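Local coordinates for protein Ral guanine nucleotide dissociation stimulator-like 2 (Mus musculus, PDB 4JGW) that probably acts as a guanine nucleotide exchange factor for small G proteins and associates with GTP-bound Rap1A and H-Ras in vitro, at residues L122-F133 with D165-R173. Sequence-based numbering, arbitrary orientation.
Sequences LSTWLASHPEDF and DLIRNLRAR
Leu170 turns one methyl, CD2, to both Leu126 and Phe133, a compact example of how a single branch can join a helix to the residue just beyond the 3-10 turn that follows it. The CD2 atom of Leu170 stands over one face of the Phe133 ring, 3.9 Å from its centroid and close to the ring normal, a CH-pi contact offset toward the rim near Phe133 CD2. The same methyl lies 3.9 Å from Leu126 CD2. Leu126, its CG anti to the backbone N, reaches across to the other helix, where its CD2 also touches Asn169 CB at 3.6 Å, the two side chains crossing nearly at right angles. One turn earlier, Leu166 sends CD1 against the backbone of Ser123, 3.7 Å from its N, while its CD2 meets Leu122 CB. At the far end Arg173, extended from CG to NE and then turned at its last torsion (chi4 -89°), lies along the 3-10 turn: Pro130 CB covers one face of the guanidinium, offset toward its rim, and Arg173 CD comes 3.4 Å from Pro130 O. Phe133 CZ also lies over the centre of the Trp125 ring, whose NE1 donates a nearly straight bond (170°) to Asp132 OD2. This largely apolar seam, closed at one end by Arg173, belongs to the N-terminal Ras-GEF (REM) domain; the axes of segments 122-128 and 165-172 run roughly the same way, inclined by 35°, with helix 138-151 packing against Leu122, Ile167 and Leu170, and helix 89-101 against Leu122 and Trp125.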
ATOM      1  N   LEU A 122      10.783 -18.175  -7.994  1.00 31.30           N
ATOM      2  CA  LEU A 122       9.467 -18.667  -7.581  1.00 31.32           C
ATOM      3  C   LEU A 122       9.321 -18.723  -6.062  1.00 31.40           C
ATOM      4  O   LEU A 122       8.233 -18.478  -5.537  1.00 31.50           O
ATOM      5  CB  LEU A 122       9.160 -20.030  -8.210  1.00 31.18           C
ATOM      6  CG  LEU A 122       8.889 -20.054  -9.722  1.00 31.03           C
ATOM      7  CD1 LEU A 122       9.077 -21.456 -10.288  1.00 30.25           C
ATOM      8  CD2 LEU A 122       7.505 -19.504 -10.071  1.00 30.48           C
ATOM      9  N   SER A 123      10.411 -19.034  -5.361  1.00 31.41           N
ATOM     10  CA  SER A 123      10.411 -19.018  -3.897  1.00 31.57           C
ATOM     11  C   SER A 123      10.245 -17.598  -3.359  1.00 31.37           C
ATOM     12  O   SER A 123       9.446 -17.367  -2.448  1.00 31.36           O
ATOM     13  CB  SER A 123      11.668 -19.687  -3.322  1.00 31.62           C
ATOM     14  OG  SER A 123      12.851 -19.050  -3.776  1.00 32.87           O
ATOM     15  N   THR A 124      10.988 -16.653  -3.935  1.00 31.24           N
ATOM     16  CA  THR A 124      10.853 -15.236  -3.583  1.00 31.04           C
ATOM     17  C   THR A 124       9.433 -14.729  -3.867  1.00 31.03           C
ATOM     18  O   THR A 124       8.831 -14.066  -3.024  1.00 30.91           O
ATOM     19  CB  THR A 124      11.907 -14.362  -4.312  1.00 30.98           C
ATOM     20  OG1 THR A 124      13.222 -14.794  -3.941  1.00 31.02           O
ATOM     21  CG2 THR A 124      11.752 -12.890  -3.946  1.00 30.49           C
ATOM     22  N   TRP A 125       8.909 -15.066  -5.046  1.00 31.15           N
ATOM     23  CA  TRP A 125       7.544 -14.712  -5.456  1.00 31.36           C
ATOM     24  C   TRP A 125       6.499 -15.227  -4.466  1.00 31.73           C
ATOM     25  O   TRP A 125       5.617 -14.477  -4.038  1.00 31.74           O
ATOM     26  CB  TRP A 125       7.267 -15.249  -6.868  1.00 31.28           C
ATOM     27  CG  TRP A 125       5.973 -14.803  -7.518  1.00 30.77           C
ATOM     28  CD1 TRP A 125       5.061 -13.911  -7.028  1.00 30.71           C
ATOM     29  CD2 TRP A 125       5.485 -15.205  -8.806  1.00 30.50           C
ATOM     30  NE1 TRP A 125       4.022 -13.756  -7.916  1.00 30.75           N
ATOM     31  CE2 TRP A 125       4.258 -14.537  -9.017  1.00 30.52           C
ATOM     32  CE3 TRP A 125       5.958 -16.077  -9.796  1.00 30.36           C
ATOM     33  CZ2 TRP A 125       3.501 -14.709 -10.180  1.00 30.41           C
ATOM     34  CZ3 TRP A 125       5.201 -16.251 -10.952  1.00 30.42           C
ATOM     35  CH2 TRP A 125       3.986 -15.568 -11.133  1.00 30.08           C
ATOM     36  N   LEU A 126       6.615 -16.502  -4.102  1.00 32.12           N
ATOM     37  CA  LEU A 126       5.683 -17.139  -3.176  1.00 32.52           C
ATOM     38  C   LEU A 126       5.788 -16.553  -1.769  1.00 32.78           C
ATOM     39  O   LEU A 126       4.770 -16.324  -1.109  1.00 32.74           O
ATOM     40  CB  LEU A 126       5.907 -18.654  -3.155  1.00 32.54           C
ATOM     41  CG  LEU A 126       5.050 -19.534  -2.238  1.00 32.74           C
ATOM     42  CD1 LEU A 126       3.562 -19.419  -2.564  1.00 32.52           C
ATOM     43  CD2 LEU A 126       5.513 -20.974  -2.344  1.00 32.67           C
ATOM     44  N   ALA A 127       7.019 -16.306  -1.323  1.00 33.06           N
ATOM     45  CA  ALA A 127       7.266 -15.716  -0.010  1.00 33.34           C
ATOM     46  C   ALA A 127       6.771 -14.269   0.064  1.00 33.59           C
ATOM     47  O   ALA A 127       6.147 -13.875   1.054  1.00 33.60           O
ATOM     48  CB  ALA A 127       8.745 -15.803   0.349  1.00 33.17           C
ATOM     49  N   SER A 128       7.038 -13.495  -0.986  1.00 33.86           N
ATOM     50  CA  SER A 128       6.623 -12.093  -1.048  1.00 34.16           C
ATOM     51  C   SER A 128       5.121 -11.927  -1.269  1.00 34.48           C
ATOM     52  O   SER A 128       4.480 -11.112  -0.606  1.00 34.58           O
ATOM     53  CB  SER A 128       7.391 -11.344  -2.142  1.00 34.06           C
ATOM     54  OG  SER A 128       8.778 -11.303  -1.862  1.00 34.07           O
ATOM     55  N   HIS A 129       4.568 -12.691  -2.210  1.00 34.94           N
ATOM     56  CA  HIS A 129       3.162 -12.549  -2.590  1.00 35.43           C
ATOM     57  C   HIS A 129       2.431 -13.897  -2.629  1.00 35.88           C
ATOM     58  O   HIS A 129       2.106 -14.393  -3.708  1.00 35.90           O
ATOM     59  CB  HIS A 129       3.042 -11.843  -3.949  1.00 35.33           C
ATOM     60  CG  HIS A 129       4.026 -10.732  -4.146  1.00 34.94           C
ATOM     61  ND1 HIS A 129       3.912  -9.514  -3.511  1.00 34.46           N
ATOM     62  CD2 HIS A 129       5.143 -10.656  -4.907  1.00 34.61           C
ATOM     63  CE1 HIS A 129       4.916  -8.735  -3.873  1.00 34.23           C
ATOM     64  NE2 HIS A 129       5.678  -9.405  -4.719  1.00 34.42           N
ATOM     65  N   PRO A 130       2.161 -14.490  -1.448  1.00 36.44           N
ATOM     66  CA  PRO A 130       1.494 -15.799  -1.410  1.00 36.97           C
ATOM     67  C   PRO A 130       0.072 -15.778  -1.978  1.00 37.58           C
ATOM     68  O   PRO A 130      -0.389 -16.791  -2.508  1.00 37.67           O
ATOM     69  CB  PRO A 130       1.476 -16.147   0.085  1.00 36.95           C
ATOM     70  CG  PRO A 130       1.614 -14.844   0.790  1.00 36.67           C
ATOM     71  CD  PRO A 130       2.464 -13.988  -0.093  1.00 36.42           C
ATOM     72  N   GLU A 131      -0.596 -14.628  -1.883  1.00 38.27           N
ATOM     73  CA  GLU A 131      -1.979 -14.464  -2.341  1.00 39.01           C
ATOM     74  C   GLU A 131      -2.131 -14.556  -3.863  1.00 39.48           C
ATOM     75  O   GLU A 131      -3.242 -14.744  -4.370  1.00 39.43           O
ATOM     76  CB  GLU A 131      -2.570 -13.142  -1.830  1.00 39.07           C
ATOM     77  CG  GLU A 131      -2.696 -13.033  -0.305  1.00 39.85           C
ATOM     78  CD  GLU A 131      -1.431 -12.516   0.380  1.00 40.99           C
ATOM     79  OE1 GLU A 131      -0.443 -12.185  -0.319  1.00 40.99           O
ATOM     80  OE2 GLU A 131      -1.428 -12.437   1.629  1.00 41.17           O
ATOM     81  N   ASP A 132      -1.015 -14.424  -4.583  1.00 40.03           N
ATOM     82  CA  ASP A 132      -1.002 -14.551  -6.042  1.00 40.68           C
ATOM     83  C   ASP A 132      -1.330 -15.969  -6.503  1.00 41.19           C
ATOM     84  O   ASP A 132      -1.913 -16.162  -7.568  1.00 41.16           O
ATOM     85  CB  ASP A 132       0.360 -14.133  -6.614  1.00 40.54           C
ATOM     86  CG  ASP A 132       0.546 -12.624  -6.674  1.00 40.43           C
ATOM     87  OD1 ASP A 132      -0.320 -11.874  -6.179  1.00 40.40           O
ATOM     88  OD2 ASP A 132       1.577 -12.184  -7.223  1.00 40.46           O
ATOM     89  N   PHE A 133      -0.953 -16.952  -5.688  1.00 42.06           N
ATOM     90  CA  PHE A 133      -1.088 -18.364  -6.040  1.00 42.95           C
ATOM     91  C   PHE A 133      -2.348 -18.998  -5.451  1.00 43.68           C
ATOM     92  O   PHE A 133      -2.611 -18.893  -4.249  1.00 43.72           O
ATOM     93  CB  PHE A 133       0.154 -19.143  -5.599  1.00 42.91           C
ATOM     94  CG  PHE A 133       1.436 -18.634  -6.198  1.00 42.96           C
ATOM     95  CD1 PHE A 133       2.203 -17.683  -5.530  1.00 42.99           C
ATOM     96  CD2 PHE A 133       1.875 -19.102  -7.432  1.00 42.89           C
ATOM     97  CE1 PHE A 133       3.390 -17.207  -6.084  1.00 42.98           C
ATOM     98  CE2 PHE A 133       3.060 -18.631  -7.994  1.00 42.82           C
ATOM     99  CZ  PHE A 133       3.818 -17.683  -7.316  1.00 42.75           C
ATOM    100  N   ASP A 165      10.795 -28.393  -1.374  1.00 60.13           N
ATOM    101  CA  ASP A 165      10.002 -27.557  -0.476  1.00 60.17           C
ATOM    102  C   ASP A 165       9.153 -26.527  -1.223  1.00 60.10           C
ATOM    103  O   ASP A 165       8.066 -26.172  -0.767  1.00 60.12           O
ATOM    104  CB  ASP A 165      10.897 -26.861   0.552  1.00 60.20           C
ATOM    105  CG  ASP A 165      11.267 -27.766   1.715  1.00 60.52           C
ATOM    106  OD1 ASP A 165      10.702 -27.578   2.813  1.00 60.91           O
ATOM    107  OD2 ASP A 165      12.112 -28.669   1.530  1.00 60.64           O
ATOM    108  N   LEU A 166       9.656 -26.057  -2.365  1.00 59.96           N
ATOM    109  CA  LEU A 166       8.941 -25.084  -3.191  1.00 59.79           C
ATOM    110  C   LEU A 166       7.635 -25.658  -3.738  1.00 59.74           C
ATOM    111  O   LEU A 166       6.593 -25.001  -3.677  1.00 59.68           O
ATOM    112  CB  LEU A 166       9.830 -24.570  -4.333  1.00 59.77           C
ATOM    113  CG  LEU A 166       9.218 -23.615  -5.370  1.00 59.72           C
ATOM    114  CD1 LEU A 166       8.746 -22.306  -4.741  1.00 59.57           C
ATOM    115  CD2 LEU A 166      10.198 -23.338  -6.495  1.00 59.51           C
ATOM    116  N   ILE A 167       7.700 -26.882  -4.262  1.00 59.70           N
ATOM    117  CA  ILE A 167       6.525 -27.564  -4.809  1.00 59.66           C
ATOM    118  C   ILE A 167       5.482 -27.791  -3.713  1.00 59.62           C
ATOM    119  O   ILE A 167       4.300 -27.503  -3.911  1.00 59.58           O
ATOM    120  CB  ILE A 167       6.897 -28.908  -5.494  1.00 59.70           C
ATOM    121  CG1 ILE A 167       8.003 -28.695  -6.534  1.00 59.64           C
ATOM    122  CG2 ILE A 167       5.667 -29.544  -6.149  1.00 59.62           C
ATOM    123  CD1 ILE A 167       8.820 -29.942  -6.838  1.00 60.02           C
ATOM    124  N   ARG A 168       5.936 -28.286  -2.562  1.00 59.58           N
ATOM    125  CA  ARG A 168       5.079 -28.511  -1.396  1.00 59.61           C
ATOM    126  C   ARG A 168       4.376 -27.227  -0.948  1.00 59.52           C
ATOM    127  O   ARG A 168       3.175 -27.237  -0.666  1.00 59.53           O
ATOM    128  CB  ARG A 168       5.894 -29.107  -0.243  1.00 59.66           C
ATOM    129  CG  ARG A 168       5.114 -29.325   1.053  1.00 59.88           C
ATOM    130  CD  ARG A 168       5.972 -29.990   2.121  1.00 60.58           C
ATOM    131  NE  ARG A 168       7.083 -29.148   2.564  1.00 60.67           N
ATOM    132  CZ  ARG A 168       7.073 -28.393   3.661  1.00 60.89           C
ATOM    133  NH1 ARG A 168       6.005 -28.363   4.451  1.00 61.13           N
ATOM    134  NH2 ARG A 168       8.138 -27.665   3.971  1.00 60.87           N
ATOM    135  N   ASN A 169       5.131 -26.131  -0.892  1.00 59.45           N
ATOM    136  CA  ASN A 169       4.591 -24.827  -0.514  1.00 59.37           C
ATOM    137  C   ASN A 169       3.621 -24.260  -1.552  1.00 59.27           C
ATOM    138  O   ASN A 169       2.649 -23.591  -1.198  1.00 59.28           O
ATOM    139  CB  ASN A 169       5.721 -23.833  -0.227  1.00 59.38           C
ATOM    140  CG  ASN A 169       6.467 -24.145   1.063  1.00 59.49           C
ATOM    141  OD1 ASN A 169       5.862 -24.467   2.086  1.00 59.91           O
ATOM    142  ND2 ASN A 169       7.790 -24.038   1.020  1.00 59.73           N
ATOM    143  N   LEU A 170       3.887 -24.538  -2.828  1.00 59.22           N
ATOM    144  CA  LEU A 170       3.001 -24.126  -3.918  1.00 59.16           C
ATOM    145  C   LEU A 170       1.740 -24.987  -3.993  1.00 59.22           C
ATOM    146  O   LEU A 170       0.697 -24.522  -4.456  1.00 59.19           O
ATOM    147  CB  LEU A 170       3.737 -24.143  -5.264  1.00 59.14           C
ATOM    148  CG  LEU A 170       4.745 -23.026  -5.575  1.00 59.01           C
ATOM    149  CD1 LEU A 170       5.634 -23.423  -6.743  1.00 58.75           C
ATOM    150  CD2 LEU A 170       4.056 -21.696  -5.858  1.00 58.92           C
ATOM    151  N   ARG A 171       1.849 -26.239  -3.544  1.00 59.27           N
ATOM    152  CA  ARG A 171       0.711 -27.163  -3.482  1.00 59.36           C
ATOM    153  C   ARG A 171      -0.342 -26.697  -2.478  1.00 59.33           C
ATOM    154  O   ARG A 171      -1.542 -26.734  -2.764  1.00 59.28           O
ATOM    155  CB  ARG A 171       1.174 -28.576  -3.113  1.00 59.41           C
ATOM    156  CG  ARG A 171       1.792 -29.374  -4.250  1.00 59.67           C
ATOM    157  CD  ARG A 171       2.328 -30.701  -3.735  1.00 60.28           C
ATOM    158  NE  ARG A 171       3.059 -31.449  -4.756  1.00 60.61           N
ATOM    159  CZ  ARG A 171       3.664 -32.617  -4.548  1.00 60.85           C
ATOM    160  NH1 ARG A 171       3.634 -33.187  -3.349  1.00 60.93           N
ATOM    161  NH2 ARG A 171       4.304 -33.219  -5.543  1.00 60.90           N
ATOM    162  N   ALA A 172       0.122 -26.259  -1.307  1.00 59.33           N
ATOM    163  CA  ALA A 172      -0.748 -25.785  -0.229  1.00 59.37           C
ATOM    164  C   ALA A 172      -1.659 -24.638  -0.670  1.00 59.39           C
ATOM    165  O   ALA A 172      -2.762 -24.476  -0.144  1.00 59.35           O
ATOM    166  CB  ALA A 172       0.085 -25.369   0.976  1.00 59.34           C
ATOM    167  N   ARG A 173      -1.188 -23.856  -1.641  1.00 59.42           N
ATOM    168  CA  ARG A 173      -1.950 -22.746  -2.202  1.00 59.42           C
ATOM    169  C   ARG A 173      -2.290 -23.003  -3.665  1.00 59.38           C
ATOM    170  O   ARG A 173      -3.462 -23.067  -4.037  1.00 59.37           O
ATOM    171  CB  ARG A 173      -1.173 -21.436  -2.061  1.00 59.44           C
ATOM    172  CG  ARG A 173      -1.062 -20.935  -0.629  1.00 59.74           C
ATOM    173  CD  ARG A 173      -0.439 -19.552  -0.571  1.00 60.00           C
ATOM    174  NE  ARG A 173      -0.729 -18.871   0.690  1.00 60.15           N
ATOM    175  CZ  ARG A 173      -1.797 -18.105   0.909  1.00 60.27           C
ATOM    176  NH1 ARG A 173      -2.697 -17.912  -0.050  1.00 60.32           N
ATOM    177  NH2 ARG A 173      -1.966 -17.531   2.091  1.00 60.31           N
TER